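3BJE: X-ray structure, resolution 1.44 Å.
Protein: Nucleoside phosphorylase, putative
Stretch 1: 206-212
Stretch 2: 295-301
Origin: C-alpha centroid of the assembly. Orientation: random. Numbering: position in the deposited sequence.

Stretch 1 (206-212) IYTSMAH
Stretch 2 295-301: TSAICYL

Strand 207-210 packs against helix 295-301 of the same chain, their axes 6.9 Å apart at closest approach and their N-to-C directions 67° apart. CA atoms pair at Ser209–Tyr300 (5.4 Å) and Ala211–Cys299 (5.5 Å). The strand is extended (phi/psi from -122/175 at Tyr207 to -155/140 at Met210), so side chains alternate: Tyr207 and Ser209 point toward the helix, Thr208 (p) and Met210 (t, t, p) away.

Tyr207, with chi1 p and chi2 99°, extends its ring toward the helix, bringing OH 3.2 Å from Ser296 OG (chi1 p) and 4.0 Å from Ala297 CB. Its CE1 lies 4.1 Å from Tyr300 CB. Tyr300 adopts t with chi2 93°, offering its ring face to the edge of Tyr207 in an offset edge-to-face pair (centroids 5.7 Å apart, planes at 74°); Thr208 O approaches the Tyr300 ring edge, 3.9 Å from CD1.

The t rotamer of Ser209 (-166°) sets OG against the helix backbone, 3.2 Å from Tyr300 N, but the angle is poor and that amide already donates to Ser296 O (2.9 Å). Cys299, m at -71°, places SG 4.2 Å from Ala211 CB. No clear direct hydrogen bond joins the segments; instead, water 1 donates to Met210 O and Cys299 O, each 2.8 Å from the water oxygen.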

# COMPACT_ATOMS: atom_id res chain seq x y z
N ILE A 206 -0.52 17.24 5.16
CA ILE A 206 -0.51 16.91 3.73
C ILE A 206 0.71 17.48 3.01
O ILE A 206 1.31 18.46 3.46
CB ILE A 206 -1.80 17.37 3.02
CG1 ILE A 206 -1.95 18.89 3.11
CG2 ILE A 206 -3.00 16.69 3.64
CD1 ILE A 206 -2.96 19.47 2.14
N TYR A 207 1.08 16.84 1.91
CA TYR A 207 2.09 17.39 1.05
C TYR A 207 1.54 17.59 -0.36
O TYR A 207 0.38 17.28 -0.63
CB TYR A 207 3.34 16.54 1.04
CG TYR A 207 3.22 15.15 0.48
CD1 TYR A 207 3.61 14.86 -0.83
CD2 TYR A 207 2.76 14.10 1.27
CE1 TYR A 207 3.51 13.58 -1.34
CE2 TYR A 207 2.66 12.80 0.77
CZ TYR A 207 3.05 12.55 -0.54
OH TYR A 207 3.03 11.27 -1.06
N THR A 208 2.36 18.19 -1.23
CA THR A 208 1.97 18.41 -2.61
C THR A 208 3.09 17.98 -3.55
O THR A 208 4.24 17.81 -3.14
CB THR A 208 1.66 19.90 -2.87
OG1 THR A 208 2.80 20.69 -2.54
CG2 THR A 208 0.44 20.39 -2.02
N SER A 209 2.73 17.84 -4.82
CA SER A 209 3.72 17.67 -5.89
C SER A 209 3.09 18.09 -7.23
O SER A 209 2.03 18.72 -7.28
CB SER A 209 4.22 16.21 -5.94
OG SER A 209 5.38 16.08 -6.75
N MET A 210 3.78 17.76 -8.31
CA MET A 210 3.30 18.10 -9.64
C MET A 210 3.91 17.12 -10.62
O MET A 210 5.08 16.75 -10.50
CB MET A 210 3.72 19.53 -10.00
CG MET A 210 3.02 20.09 -11.23
SD MET A 210 3.62 21.72 -11.76
CE MET A 210 5.32 21.35 -12.15
N ALA A 211 3.11 16.70 -11.59
CA ALA A 211 3.62 15.96 -12.75
C ALA A 211 4.55 16.87 -13.54
O ALA A 211 4.36 18.10 -13.58
CB ALA A 211 2.47 15.50 -13.64
N HIS A 212 5.54 16.27 -14.18
CA HIS A 212 6.46 17.05 -15.02
C HIS A 212 5.67 17.62 -16.17
O HIS A 212 4.88 16.90 -16.79
CB HIS A 212 7.59 16.16 -15.54
CG HIS A 212 8.72 16.93 -16.14
ND1 HIS A 212 8.64 17.52 -17.38
CD2 HIS A 212 9.95 17.23 -15.66
CE1 HIS A 212 9.77 18.14 -17.65
NE2 HIS A 212 10.58 17.99 -16.61
N THR A 295 -0.61 8.56 -7.05
CA THR A 295 -0.02 9.61 -7.87
C THR A 295 0.88 10.58 -7.10
O THR A 295 1.92 10.97 -7.60
CB THR A 295 -1.13 10.35 -8.66
OG1 THR A 295 -1.66 9.45 -9.63
CG2 THR A 295 -0.59 11.58 -9.40
N SER A 296 0.47 10.98 -5.90
CA SER A 296 1.26 11.93 -5.12
C SER A 296 2.71 11.47 -4.98
O SER A 296 3.63 12.25 -5.26
CB SER A 296 0.66 12.10 -3.72
OG SER A 296 0.56 10.85 -3.06
N ALA A 297 2.93 10.21 -4.58
CA ALA A 297 4.30 9.68 -4.36
C ALA A 297 5.04 9.48 -5.69
O ALA A 297 6.25 9.65 -5.78
CB ALA A 297 4.29 8.37 -3.57
N ILE A 298 4.33 9.06 -6.72
CA ILE A 298 4.95 8.96 -8.04
C ILE A 298 5.54 10.29 -8.42
O ILE A 298 6.68 10.38 -8.87
CB ILE A 298 3.93 8.55 -9.12
CG1 ILE A 298 3.54 7.10 -8.92
CG2 ILE A 298 4.48 8.77 -10.53
CD1 ILE A 298 2.35 6.68 -9.80
N CYS A 299 4.73 11.35 -8.31
CA CYS A 299 5.19 12.68 -8.67
C CYS A 299 6.34 13.17 -7.78
O CYS A 299 7.35 13.70 -8.25
CB CYS A 299 4.03 13.66 -8.64
SG CYS A 299 2.85 13.40 -9.98
N TYR A 300 6.16 13.04 -6.47
CA TYR A 300 7.14 13.55 -5.52
C TYR A 300 8.48 12.84 -5.59
O TYR A 300 9.54 13.48 -5.66
CB TYR A 300 6.59 13.48 -4.10
CG TYR A 300 7.51 14.13 -3.09
CD1 TYR A 300 7.36 15.46 -2.72
CD2 TYR A 300 8.55 13.42 -2.52
CE1 TYR A 300 8.23 16.06 -1.81
CE2 TYR A 300 9.42 14.00 -1.60
CZ TYR A 300 9.26 15.33 -1.26
OH TYR A 300 10.11 15.92 -0.37
N LEU A 301 8.44 11.52 -5.53
CA LEU A 301 9.68 10.74 -5.50
C LEU A 301 10.38 10.81 -6.88
O LEU A 301 11.60 10.90 -6.92
CB LEU A 301 9.37 9.31 -5.12
CG LEU A 301 8.85 9.12 -3.68
CD1 LEU A 301 8.51 7.66 -3.42
CD2 LEU A 301 9.89 9.54 -2.65
O HOH W 1 6.87 14.60 -10.87